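Local coordinates for protein monoacylglycerol lipase (PDB 6QE2) that probably hydrolyses monoacylglycerols to glycerol and free fatty acid, as a serine hydrolase of the alpha/beta-hydrolase fold from the archaeon Palaeococcus ferrophilus, at residues A[65-70]-A[90-95]; A[82-87]-A[106-111]; A[196-201]-A[246-251]. All blocks are in the same frame, centred on the assembly; numbering follows the deposited sequence.

From the N terminus, helix 63-77 leads into strand 82-86, which turns at S87 into helix 88-99 and returns as strand 106-110. Contact 1 (65-70 with 90-95) closes the loop that contains strand 82-86. Contact 2 (82-87 with 106-111) closes the next one, around helix 88-99, so the two cross along the chain; V93 joins them by packing on L83 and V107. Contact 3 (196-201 with 246-251) follows in series and brings the C-terminal helix 242-256 back over the sheet. It meets contact 2 through the neighbouring strands 106-110 and 195-200; contacts 1 and 3, about 19 Å apart between centres, meet through I94 against L197.

Contact 1 (A[65-70]-A[90-95]); sequences EAMKII and GLTVIR
The methyl CG2 of T92 is met by three side chains of helix 63-77. It lies 3.8 Å from CB of A66 and 4.0 Å from CG of M67, and CD1 of I70 reaches it at 4.1 Å, so one methyl touches three side chains spread over a turn of the partner helix. OG1 of T92 stands anti to the carbonyl carbon (chi1 -61°) and hydrogen-bonds L88 O one turn earlier in its own helix; CG2, anti to the backbone N, faces the other helix. Farther along, M67 runs obliquely past R95: its SD is 3.7 Å from R95 CB and 3.7 Å from R95 C, a sulfur against the root of the arginine. From CB onward R95 turns from M67 to N180, which NE bonds, and to E98 and E187, with which NH1 forms salt bridges. All the touching residues are buried. Two helices of the alpha/beta-hydrolase fold, before and after strand 82-86, pack here, T92 lying on the one that follows the probable nucleophile elbow. The segment axes approach to 9.8 Å at an angle of 62°, with 6.9 Å between the CA atoms of M67 and T92. W48 touches A66 and T92, Y96 touches M67 and I70, and the other side of helix 88-99 faces strand 106-110, with V93 on V107 and I94 on A109.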
ATOM      1  N   GLU A  65       8.057  -8.959  -6.123  1.00 22.22           N
ATOM      2  CA  GLU A  65       9.339  -8.543  -5.594  1.00 23.95           C
ATOM      3  C   GLU A  65       9.159  -7.947  -4.196  1.00 28.05           C
ATOM      4  O   GLU A  65       9.896  -8.269  -3.285  1.00 26.56           O
ATOM      5  CB  GLU A  65      10.011  -7.548  -6.527  1.00 26.53           C
ATOM      6  CG  GLU A  65      11.382  -7.113  -6.065  1.00 36.62           C
ATOM      7  CD  GLU A  65      12.195  -6.467  -7.164  1.00 46.98           C
ATOM      8  OE1 GLU A  65      11.608  -5.822  -8.045  1.00 33.73           O
ATOM      9  OE2 GLU A  65      13.432  -6.605  -7.131  1.00 55.73           O
ATOM     10  N   ALA A  66       8.162  -7.087  -4.036  1.00 22.56           N
ATOM     11  CA  ALA A  66       7.887  -6.482  -2.742  1.00 21.14           C
ATOM     12  C   ALA A  66       7.556  -7.531  -1.682  1.00 24.66           C
ATOM     13  O   ALA A  66       7.989  -7.422  -0.552  1.00 23.76           O
ATOM     14  CB  ALA A  66       6.769  -5.469  -2.847  1.00 21.13           C
ATOM     15  N   MET A  67       6.802  -8.560  -2.051  1.00 21.55           N
ATOM     16  CA  MET A  67       6.466  -9.613  -1.097  1.00 22.07           C
ATOM     17  C   MET A  67       7.710 -10.378  -0.652  1.00 24.10           C
ATOM     18  O   MET A  67       7.799 -10.785   0.482  1.00 24.09           O
ATOM     19  CB  MET A  67       5.394 -10.543  -1.639  1.00 22.61           C
ATOM     20  CG  MET A  67       4.068  -9.850  -1.860  1.00 21.51           C
ATOM     21  SD  MET A  67       2.705 -10.999  -2.019  1.00 26.25           S
ATOM     22  CE  MET A  67       2.973 -11.661  -3.653  1.00 25.81           C
ATOM     23  N   LYS A  68       8.676 -10.562  -1.548  1.00 23.77           N
ATOM     24  CA  LYS A  68       9.927 -11.211  -1.187  1.00 25.59           C
ATOM     25  C   LYS A  68      10.727 -10.312  -0.240  1.00 25.15           C
ATOM     26  O   LYS A  68      11.416 -10.798   0.633  1.00 27.06           O
ATOM     27  CB  LYS A  68      10.742 -11.570  -2.425  1.00 29.69           C
ATOM     28  CG  LYS A  68      10.227 -12.813  -3.117  1.00 29.07           C
ATOM     29  CD  LYS A  68      11.028 -13.159  -4.352  1.00 43.14           C
ATOM     30  CE  LYS A  68      10.441 -14.375  -5.049  1.00 52.74           C
ATOM     31  NZ  LYS A  68       9.227 -14.033  -5.837  1.00 55.90           N
ATOM     32  N   ILE A  69      10.632  -9.000  -0.422  1.00 22.82           N
ATOM     33  CA  ILE A  69      11.289  -8.055   0.467  1.00 24.46           C
ATOM     34  C   ILE A  69      10.664  -8.199   1.857  1.00 23.63           C
ATOM     35  O   ILE A  69      11.359  -8.254   2.851  1.00 23.57           O
ATOM     36  CB  ILE A  69      11.170  -6.613  -0.043  1.00 28.22           C
ATOM     37  CG1 ILE A  69      12.074  -6.414  -1.258  1.00 27.36           C
ATOM     38  CG2 ILE A  69      11.539  -5.616   1.041  1.00 23.30           C
ATOM     39  CD1 ILE A  69      11.741  -5.187  -2.069  1.00 24.55           C
ATOM     40  N   ILE A  70       9.343  -8.313   1.909  1.00 21.48           N
ATOM     41  CA  ILE A  70       8.648  -8.497   3.178  1.00 22.81           C
ATOM     42  C   ILE A  70       9.087  -9.809   3.838  1.00 23.80           C
ATOM     43  O   ILE A  70       9.277  -9.858   5.034  1.00 24.35           O
ATOM     44  CB  ILE A  70       7.122  -8.446   3.020  1.00 24.48           C
ATOM     45  CG1 ILE A  70       6.682  -7.063   2.543  1.00 21.08           C
ATOM     46  CG2 ILE A  70       6.437  -8.794   4.327  1.00 22.48           C
ATOM     47  CD1 ILE A  70       5.266  -7.027   2.024  1.00 24.16           C
ATOM     48  N   GLY A  90      -1.078  -1.293  -0.374  1.00 20.15           N
ATOM     49  CA  GLY A  90      -2.219  -1.954   0.234  1.00 20.78           C
ATOM     50  C   GLY A  90      -2.576  -3.242  -0.479  1.00 21.25           C
ATOM     51  O   GLY A  90      -2.871  -4.254   0.161  1.00 21.02           O
ATOM     52  N   LEU A  91      -2.549  -3.224  -1.815  1.00 19.24           N
ATOM     53  CA  LEU A  91      -2.699  -4.462  -2.568  1.00 21.81           C
ATOM     54  C   LEU A  91      -1.624  -5.466  -2.184  1.00 22.28           C
ATOM     55  O   LEU A  91      -1.908  -6.656  -1.997  1.00 21.92           O
ATOM     56  CB  LEU A  91      -2.647  -4.162  -4.067  1.00 20.17           C
ATOM     57  CG  LEU A  91      -2.557  -5.375  -4.994  1.00 25.68           C
ATOM     58  CD1 LEU A  91      -3.765  -6.278  -4.847  1.00 21.49           C
ATOM     59  CD2 LEU A  91      -2.396  -4.920  -6.438  1.00 24.41           C
ATOM     60  N   THR A  92      -0.386  -4.992  -2.041  1.00 19.80           N
ATOM     61  CA  THR A  92       0.738  -5.870  -1.724  1.00 20.49           C
ATOM     62  C   THR A  92       0.558  -6.546  -0.368  1.00 21.10           C
ATOM     63  O   THR A  92       0.797  -7.752  -0.231  1.00 21.73           O
ATOM     64  CB  THR A  92       2.034  -5.060  -1.769  1.00 24.53           C
ATOM     65  OG1 THR A  92       2.215  -4.526  -3.092  1.00 24.24           O
ATOM     66  CG2 THR A  92       3.234  -5.930  -1.414  1.00 23.94           C
ATOM     67  N   VAL A  93       0.141  -5.795   0.654  1.00 20.35           N
ATOM     68  CA  VAL A  93       0.022  -6.414   1.972  1.00 22.71           C
ATOM     69  C   VAL A  93      -1.170  -7.368   2.019  1.00 20.58           C
ATOM     70  O   VAL A  93      -1.133  -8.383   2.724  1.00 22.75           O
ATOM     71  CB  VAL A  93      -0.041  -5.342   3.080  1.00 21.86           C
ATOM     72  CG1 VAL A  93       1.257  -4.562   3.106  1.00 22.66           C
ATOM     73  CG2 VAL A  93      -1.224  -4.396   2.887  1.00 26.00           C
ATOM     74  N   ILE A  94      -2.224  -7.094   1.250  1.00 19.13           N
ATOM     75  CA  ILE A  94      -3.315  -8.055   1.138  1.00 20.53           C
ATOM     76  C   ILE A  94      -2.826  -9.335   0.464  1.00 24.86           C
ATOM     77  O   ILE A  94      -3.121 -10.447   0.915  1.00 21.86           O
ATOM     78  CB  ILE A  94      -4.499  -7.422   0.385  1.00 21.96           C
ATOM     79  CG1 ILE A  94      -5.141  -6.345   1.263  1.00 20.54           C
ATOM     80  CG2 ILE A  94      -5.516  -8.487  -0.010  1.00 26.71           C
ATOM     81  CD1 ILE A  94      -6.082  -5.423   0.526  1.00 24.06           C
ATOM     82  N   ARG A  95      -2.063  -9.202  -0.626  1.00 23.18           N
ATOM     83  CA  ARG A  95      -1.524 -10.387  -1.286  1.00 23.48           C
ATOM     84  C   ARG A  95      -0.561 -11.138  -0.379  1.00 23.65           C
ATOM     85  O   ARG A  95      -0.505 -12.371  -0.419  1.00 25.38           O
ATOM     86  CB  ARG A  95      -0.839 -10.002  -2.594  1.00 21.45           C
ATOM     87  CG  ARG A  95      -1.805  -9.516  -3.671  1.00 23.26           C
ATOM     88  CD  ARG A  95      -2.657 -10.659  -4.254  1.00 29.51           C
ATOM     89  NE  ARG A  95      -1.823 -11.680  -4.888  1.00 25.30           N
ATOM     90  CZ  ARG A  95      -1.935 -12.987  -4.669  1.00 28.19           C
ATOM     91  NH1 ARG A  95      -2.869 -13.450  -3.845  1.00 25.50           N
ATOM     92  NH2 ARG A  95      -1.123 -13.839  -5.289  1.00 28.28           N
TER

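Contact 2 (A[82-87]-A[106-111]). With LDA (lauryl dimethylamine-N-oxide), chain D.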
ATOM      1  N   PHE A  82       2.823  -6.802  12.196  1.00 22.91           N
ATOM      2  CA  PHE A  82       1.690  -6.256  11.466  1.00 21.29           C
ATOM      3  C   PHE A  82       2.184  -5.651  10.158  1.00 19.17           C
ATOM      4  O   PHE A  82       3.321  -5.192  10.061  1.00 22.83           O
ATOM      5  CB  PHE A  82       0.976  -5.184  12.290  1.00 24.84           C
ATOM      6  CG  PHE A  82       0.250  -5.720  13.490  1.00 25.35           C
ATOM      7  CD1 PHE A  82       0.864  -5.748  14.731  1.00 35.89           C
ATOM      8  CD2 PHE A  82      -1.047  -6.189  13.377  1.00 27.65           C
ATOM      9  CE1 PHE A  82       0.189  -6.236  15.840  1.00 32.91           C
ATOM     10  CE2 PHE A  82      -1.721  -6.675  14.478  1.00 30.57           C
ATOM     11  CZ  PHE A  82      -1.099  -6.701  15.710  1.00 31.97           C
ATOM     12  N   LEU A  83       1.314  -5.639   9.147  1.00 21.37           N
ATOM     13  CA  LEU A  83       1.600  -4.968   7.885  1.00 21.34           C
ATOM     14  C   LEU A  83       0.692  -3.756   7.710  1.00 21.77           C
ATOM     15  O   LEU A  83      -0.505  -3.824   7.998  1.00 22.39           O
ATOM     16  CB  LEU A  83       1.402  -5.909   6.693  1.00 21.06           C
ATOM     17  CG  LEU A  83       2.145  -7.241   6.681  1.00 23.56           C
ATOM     18  CD1 LEU A  83       1.813  -7.985   5.394  1.00 24.15           C
ATOM     19  CD2 LEU A  83       3.633  -7.009   6.792  1.00 23.94           C
ATOM     20  N   PHE A  84       1.267  -2.650   7.241  1.00 22.51           N
ATOM     21  CA  PHE A  84       0.509  -1.479   6.814  1.00 20.24           C
ATOM     22  C   PHE A  84       0.939  -1.125   5.402  1.00 18.65           C
ATOM     23  O   PHE A  84       2.128  -0.894   5.160  1.00 21.63           O
ATOM     24  CB  PHE A  84       0.727  -0.274   7.735  1.00 18.52           C
ATOM     25  CG  PHE A  84       0.037   0.967   7.243  1.00 22.31           C
ATOM     26  CD1 PHE A  84      -1.282   1.209   7.573  1.00 26.60           C
ATOM     27  CD2 PHE A  84       0.688   1.865   6.409  1.00 25.05           C
ATOM     28  CE1 PHE A  84      -1.936   2.329   7.097  1.00 31.35           C
ATOM     29  CE2 PHE A  84       0.036   2.990   5.934  1.00 26.27           C
ATOM     30  CZ  PHE A  84      -1.274   3.219   6.281  1.00 25.52           C
ATOM     31  N   GLY A  85      -0.017  -1.050   4.482  1.00 20.35           N
ATOM     32  CA  GLY A  85       0.291  -0.699   3.110  1.00 21.39           C
ATOM     33  C   GLY A  85      -0.729   0.276   2.562  1.00 23.33           C
ATOM     34  O   GLY A  85      -1.898   0.263   2.948  1.00 21.31           O
ATOM     35  N   HIS A  86      -0.268   1.140   1.655  1.00 22.57           N
ATOM     36  CA  HIS A  86      -1.132   2.129   1.020  1.00 22.69           C
ATOM     37  C   HIS A  86      -1.115   1.961  -0.494  1.00 23.35           C
ATOM     38  O   HIS A  86      -0.043   1.903  -1.105  1.00 22.63           O
ATOM     39  CB  HIS A  86      -0.707   3.551   1.389  1.00 22.72           C
ATOM     40  CG  HIS A  86      -1.369   4.602   0.556  1.00 22.35           C
ATOM     41  ND1 HIS A  86      -2.701   4.934   0.697  1.00 23.42           N
ATOM     42  CD2 HIS A  86      -0.891   5.379  -0.443  1.00 27.23           C
ATOM     43  CE1 HIS A  86      -3.010   5.878  -0.173  1.00 28.34           C
ATOM     44  NE2 HIS A  86      -1.933   6.162  -0.881  1.00 27.31           N
ATOM     45  N   SER A  87      -2.311   1.889  -1.084  1.00 23.26           N
ATOM     46  CA  SER A  87      -2.515   1.865  -2.551  1.00 26.52           C
ATOM     47  C   SER A  87      -1.872   0.622  -3.160  1.00 22.32           C
ATOM     48  O   SER A  87      -2.326  -0.503  -2.860  1.00 23.84           O
ATOM     49  CB  SER A  87      -2.005   3.212  -3.076  1.00 31.80           C
ATOM     50  OG  SER A  87      -2.562   3.411  -4.394  1.00 34.33           O
ATOM     51  N   GLY A 106      -1.556  -9.319  11.476  1.00 24.53           N
ATOM     52  CA  GLY A 106      -2.681  -8.554  10.977  1.00 24.22           C
ATOM     53  C   GLY A 106      -2.236  -7.658   9.848  1.00 26.30           C
ATOM     54  O   GLY A 106      -1.046  -7.417   9.634  1.00 25.56           O
ATOM     55  N   VAL A 107      -3.214  -7.165   9.093  1.00 24.80           N
ATOM     56  CA  VAL A 107      -2.920  -6.356   7.916  1.00 26.35           C
ATOM     57  C   VAL A 107      -3.855  -5.155   7.877  1.00 25.80           C
ATOM     58  O   VAL A 107      -5.072  -5.292   8.053  1.00 25.77           O
ATOM     59  CB  VAL A 107      -3.005  -7.180   6.612  1.00 29.44           C
ATOM     60  CG1 VAL A 107      -4.348  -7.903   6.479  1.00 28.97           C
ATOM     61  CG2 VAL A 107      -2.749  -6.294   5.418  1.00 26.52           C
ATOM     62  N   VAL A 108      -3.275  -3.970   7.689  1.00 21.36           N
ATOM     63  CA  VAL A 108      -4.007  -2.719   7.531  1.00 20.50           C
ATOM     64  C   VAL A 108      -3.729  -2.228   6.120  1.00 22.97           C
ATOM     65  O   VAL A 108      -2.563  -2.058   5.739  1.00 21.52           O
ATOM     66  CB  VAL A 108      -3.577  -1.661   8.556  1.00 26.70           C
ATOM     67  CG1 VAL A 108      -4.378  -0.379   8.358  1.00 25.22           C
ATOM     68  CG2 VAL A 108      -3.700  -2.192   9.985  1.00 24.12           C
ATOM     69  N   ALA A 109      -4.783  -2.012   5.343  1.00 21.13           N
ATOM     70  CA  ALA A 109      -4.651  -1.561   3.963  1.00 22.71           C
ATOM     71  C   ALA A 109      -5.369  -0.229   3.802  1.00 21.69           C
ATOM     72  O   ALA A 109      -6.584  -0.145   4.004  1.00 23.66           O
ATOM     73  CB  ALA A 109      -5.203  -2.600   2.988  1.00 21.15           C
ATOM     74  N   SER A 110      -4.608   0.811   3.476  1.00 22.51           N
ATOM     75  CA  SER A 110      -5.142   2.127   3.157  1.00 23.87           C
ATOM     76  C   SER A 110      -5.335   2.223   1.649  1.00 18.42           C
ATOM     77  O   SER A 110      -4.379   2.042   0.892  1.00 21.10           O
ATOM     78  CB  SER A 110      -4.189   3.212   3.657  1.00 26.87           C
ATOM     79  OG  SER A 110      -4.320   4.412   2.915  1.00 26.29           O
ATOM     80  N   SER A 111      -6.565   2.527   1.219  1.00 24.14           N
ATOM     81  CA  SER A 111      -6.907   2.666  -0.198  1.00 25.05           C
ATOM     82  C   SER A 111      -6.259   1.598  -1.076  1.00 22.37           C
ATOM     83  O   SER A 111      -5.582   1.942  -2.052  1.00 23.31           O
ATOM     84  CB  SER A 111      -6.491   4.052  -0.705  1.00 23.38           C
ATOM     85  OG  SER A 111      -7.086   5.089   0.064  1.00 26.01           O
TER
HETATM   86  N1  LDA D 302      -2.206   2.410  -8.016  1.00 50.61           N
HETATM   87  O1  LDA D 302      -1.801   1.781  -7.032  1.00 56.81           O
HETATM   88  CM1 LDA D 302      -1.457   3.655  -8.125  1.00 56.64           C
HETATM   89  CM2 LDA D 302      -3.631   2.680  -7.863  1.00 39.38           C
HETATM   90  C1  LDA D 302      -1.995   1.631  -9.217  1.00 46.96           C
HETATM   91  C2  LDA D 302      -2.108   2.576 -10.394  1.00 35.48           C
HETATM   92  C3  LDA D 302      -1.570   1.905 -11.640  1.00 42.11           C
HETATM   93  C4  LDA D 302      -1.819   2.775 -12.858  1.00 48.25           C
HETATM   94  C5  LDA D 302      -1.542   2.000 -14.131  1.00 56.10           C
HETATM   95  C6  LDA D 302      -1.377   2.941 -15.309  1.00 50.53           C
HETATM   96  C7  LDA D 302      -1.314   2.143 -16.598  1.00 51.21           C
HETATM   97  C8  LDA D 302       0.078   2.210 -17.190  1.00 50.67           C
HETATM   98  C9  LDA D 302       0.579   0.826 -17.548  1.00 49.58           C
HETATM   99  C10 LDA D 302       0.684   0.666 -19.057  1.00 63.25           C
HETATM  100  C11 LDA D 302       1.514  -0.553 -19.426  1.00 53.18           C
HETATM  101  C12 LDA D 302       2.533  -0.850 -18.355  1.00 49.40           C
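H86 and S110 face each other at the end of two neighbouring parallel strands, 82-86 and 106-110, joined by helix 88-99 in a beta-alpha-beta unit of the alpha/beta-hydrolase sheet. S110 OG sits at the edge of the imidazole, near its plane, and hydrogen-bonds ND1 at 2.8 Å; either atom could be the donor. H86, F84, V108 and S110 all project on one face; with CG anti to the backbone N (chi1 168°) the H86 ring meets S110. S87 CB lies over one face of this ring, 3.6 Å above its plane and offset toward the rim. The V108 methyl CG1 lies near the plane of the F84 ring at its edge, 3.6 Å from CD1. S110 CB approaches CZ of the same ring, so S110 touches both aromatic neighbours. On the opposite face L83 and V107 pack more loosely, and V93 of helix 88-99 covers both. The backbones are laced by L83 N to G106 O, V108 N to L83 O, G85 N to V108 O, S110 N to G85 O and S87 N to S110 O, all nearly straight at the hydrogen. This lacing runs up to the sharp turn at S87 (phi 63°, psi -119°), consistent with the nucleophile elbow of a GxSxG motif. S87 OG is hydrogen-bonded to H233, which with D203 would complete a Ser-His-Asp triad. A glycerol, probably from crystallisation, hydrogen-bonds S87 OG and H86 NE2. The oxygen O1 of lauryl dimethylamine-N-oxide lies 3.2 Å from S87 OG.

Contact 3 (A[196-201]-A[246-251]); sequences LLLVGT and HRAIVE
L198 and I249 make the close part of this contact between strand 195-200 and helix 242-256. L198 CD1 comes to 3.9 Å from I249 CG1, and CD2 follows at 4.2 Å, so both methyls of the leucine fork meet one methylene while the two side chains cross obliquely. CG1 of I249 is anti to the carbonyl carbon (chi1 -72°), which places that methylene within reach of the fork. The second torsion of L198 (chi2 114°), off the usual staggered values, places CD1 against I249 CG1. The looser part lies around A248, which is partly exposed. Its CB is 4.4 Å from L198 CD2, and L196 CD2 stands 4.3 Å from A248 O and 4.5 Å from I249 CA, so here the leucine methyl lies against helix backbone. R247 and E251 of the helix are exposed. Between the segments 137 Å² is buried, mainly by aliphatic groups. The strand and helix segments run almost exactly antiparallel, at 177°, with their axes 10.4 Å apart. The C-terminal helix 242-256 covers a face of the central sheet of the alpha/beta-hydrolase fold, its F245 and W252 lying on L198 and L196 respectively. On the sheet, strand 195-200 is flanked by 106-110 and 223-228: V108 touches L196 and L198, and M226 touches A248. H246 and V250 face helix 30-38, which packs beside helix 242-256.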
ATOM      1  N   LEU A 196      -7.941  -4.739   8.474  1.00 23.66           N
ATOM      2  CA  LEU A 196      -8.564  -3.418   8.502  1.00 23.53           C
ATOM      3  C   LEU A 196      -8.371  -2.768   7.138  1.00 23.46           C
ATOM      4  O   LEU A 196      -7.237  -2.640   6.665  1.00 22.24           O
ATOM      5  CB  LEU A 196      -7.963  -2.538   9.604  1.00 22.46           C
ATOM      6  CG  LEU A 196      -8.368  -1.061   9.611  1.00 23.82           C
ATOM      7  CD1 LEU A 196      -9.881  -0.889   9.835  1.00 24.04           C
ATOM      8  CD2 LEU A 196      -7.568  -0.290  10.663  1.00 26.82           C
ATOM      9  N   LEU A 197      -9.474  -2.376   6.501  1.00 22.75           N
ATOM     10  CA  LEU A 197      -9.447  -1.646   5.243  1.00 25.10           C
ATOM     11  C   LEU A 197      -9.948  -0.226   5.478  1.00 22.91           C
ATOM     12  O   LEU A 197     -10.966  -0.028   6.146  1.00 27.37           O
ATOM     13  CB  LEU A 197     -10.334  -2.343   4.203  1.00 22.96           C
ATOM     14  CG  LEU A 197     -10.054  -3.832   3.989  1.00 23.15           C
ATOM     15  CD1 LEU A 197     -11.101  -4.423   3.057  1.00 23.75           C
ATOM     16  CD2 LEU A 197      -8.663  -4.041   3.404  1.00 22.76           C
ATOM     17  N   LEU A 198      -9.247   0.758   4.913  1.00 22.60           N
ATOM     18  CA  LEU A 198      -9.613   2.164   5.052  1.00 21.79           C
ATOM     19  C   LEU A 198      -9.724   2.787   3.667  1.00 24.49           C
ATOM     20  O   LEU A 198      -8.778   2.709   2.877  1.00 26.86           O
ATOM     21  CB  LEU A 198      -8.583   2.938   5.885  1.00 24.89           C
ATOM     22  CG  LEU A 198      -8.191   2.373   7.246  1.00 28.77           C
ATOM     23  CD1 LEU A 198      -6.735   1.966   7.193  1.00 29.42           C
ATOM     24  CD2 LEU A 198      -8.411   3.390   8.348  1.00 29.68           C
ATOM     25  N   VAL A 199     -10.875   3.400   3.367  1.00 23.66           N
ATOM     26  CA  VAL A 199     -11.114   3.977   2.050  1.00 28.91           C
ATOM     27  C   VAL A 199     -11.754   5.354   2.172  1.00 27.66           C
ATOM     28  O   VAL A 199     -12.479   5.643   3.129  1.00 25.94           O
ATOM     29  CB  VAL A 199     -12.002   3.062   1.173  1.00 26.08           C
ATOM     30  CG1 VAL A 199     -11.302   1.742   0.907  1.00 27.14           C
ATOM     31  CG2 VAL A 199     -13.348   2.830   1.844  1.00 29.36           C
ATOM     32  N   GLY A 200     -11.455   6.212   1.201  1.00 25.28           N
ATOM     33  CA  GLY A 200     -12.172   7.467   1.018  1.00 26.70           C
ATOM     34  C   GLY A 200     -13.256   7.290  -0.030  1.00 25.42           C
ATOM     35  O   GLY A 200     -13.019   6.707  -1.087  1.00 28.85           O
ATOM     36  N   THR A 201     -14.457   7.813   0.265  1.00 26.45           N
ATOM     37  CA  THR A 201     -15.592   7.530  -0.608  1.00 24.82           C
ATOM     38  C   THR A 201     -15.493   8.220  -1.961  1.00 29.74           C
ATOM     39  O   THR A 201     -16.137   7.772  -2.914  1.00 29.86           O
ATOM     40  CB  THR A 201     -16.916   7.940   0.049  1.00 33.63           C
ATOM     41  OG1 THR A 201     -16.935   9.358   0.251  1.00 32.54           O
ATOM     42  CG2 THR A 201     -17.112   7.228   1.377  1.00 29.95           C
ATOM     43  N   HIS A 246      -5.476   8.602  11.079  1.00 25.10           N
ATOM     44  CA  HIS A 246      -4.296   8.169  11.814  1.00 29.36           C
ATOM     45  C   HIS A 246      -4.681   7.492  13.124  1.00 30.36           C
ATOM     46  O   HIS A 246      -4.102   6.479  13.506  1.00 29.71           O
ATOM     47  CB  HIS A 246      -3.358   9.345  12.079  1.00 28.90           C
ATOM     48  CG  HIS A 246      -2.496   9.704  10.909  1.00 32.50           C
ATOM     49  ND1 HIS A 246      -2.820  10.707  10.023  1.00 33.43           N
ATOM     50  CD2 HIS A 246      -1.319   9.191  10.481  1.00 32.54           C
ATOM     51  CE1 HIS A 246      -1.881  10.798   9.100  1.00 36.16           C
ATOM     52  NE2 HIS A 246      -0.958   9.888   9.354  1.00 33.40           N
ATOM     53  N   ARG A 247      -5.668   8.064  13.804  1.00 29.57           N
ATOM     54  CA  ARG A 247      -6.135   7.534  15.079  1.00 30.14           C
ATOM     55  C   ARG A 247      -6.737   6.137  14.964  1.00 25.72           C
ATOM     56  O   ARG A 247      -6.505   5.288  15.818  1.00 30.58           O
ATOM     57  CB  ARG A 247      -7.130   8.495  15.734  1.00 33.90           C
ATOM     58  CG  ARG A 247      -7.713   7.983  17.040  1.00 39.34           C
ATOM     59  CD  ARG A 247      -8.261   9.114  17.897  1.00 41.11           C
ATOM     60  NE  ARG A 247      -9.095  10.035  17.134  1.00 55.95           N
ATOM     61  CZ  ARG A 247      -8.703  11.239  16.728  1.00 54.31           C
ATOM     62  NH1 ARG A 247      -7.485  11.677  17.018  1.00 56.27           N
ATOM     63  NH2 ARG A 247      -9.531  12.009  16.036  1.00 50.01           N
ATOM     64  N   ALA A 248      -7.507   5.901  13.907  1.00 26.64           N
ATOM     65  CA  ALA A 248      -8.129   4.599  13.705  1.00 23.52           C
ATOM     66  C   ALA A 248      -7.091   3.521  13.495  1.00 29.22           C
ATOM     67  O   ALA A 248      -7.227   2.426  13.975  1.00 29.13           O
ATOM     68  CB  ALA A 248      -9.071   4.632  12.520  1.00 27.75           C
ATOM     69  N   ILE A 249      -6.061   3.843  12.739  1.00 25.95           N
ATOM     70  CA  ILE A 249      -5.013   2.888  12.481  1.00 23.56           C
ATOM     71  C   ILE A 249      -4.315   2.517  13.781  1.00 27.59           C
ATOM     72  O   ILE A 249      -4.184   1.360  14.108  1.00 27.03           O
ATOM     73  CB  ILE A 249      -4.006   3.455  11.477  1.00 24.66           C
ATOM     74  CG1 ILE A 249      -4.636   3.493  10.092  1.00 28.84           C
ATOM     75  CG2 ILE A 249      -2.743   2.626  11.450  1.00 23.60           C
ATOM     76  CD1 ILE A 249      -4.036   4.530   9.185  1.00 26.43           C
ATOM     77  N   VAL A 250      -3.885   3.518  14.532  1.00 25.40           N
ATOM     78  CA  VAL A 250      -3.196   3.259  15.784  1.00 24.61           C
ATOM     79  C   VAL A 250      -4.071   2.488  16.758  1.00 26.05           C
ATOM     80  O   VAL A 250      -3.643   1.516  17.338  1.00 26.81           O
ATOM     81  CB  VAL A 250      -2.682   4.543  16.442  1.00 29.94           C
ATOM     82  CG1 VAL A 250      -2.003   4.221  17.756  1.00 29.75           C
ATOM     83  CG2 VAL A 250      -1.713   5.253  15.522  1.00 30.48           C
ATOM     84  N   GLU A 251      -5.303   2.930  16.929  1.00 24.90           N
ATOM     85  CA  GLU A 251      -6.206   2.243  17.848  1.00 26.14           C
ATOM     86  C   GLU A 251      -6.405   0.787  17.454  1.00 29.06           C
ATOM     87  O   GLU A 251      -6.414  -0.098  18.316  1.00 26.92           O
ATOM     88  CB  GLU A 251      -7.553   2.968  17.918  1.00 31.31           C
ATOM     89  CG  GLU A 251      -7.500   4.280  18.684  1.00 36.03           C
ATOM     90  CD  GLU A 251      -8.863   4.926  18.863  1.00 52.83           C
ATOM     91  OE1 GLU A 251      -9.872   4.346  18.403  1.00 53.35           O
ATOM     92  OE2 GLU A 251      -8.924   6.017  19.466  1.00 51.48           O
TER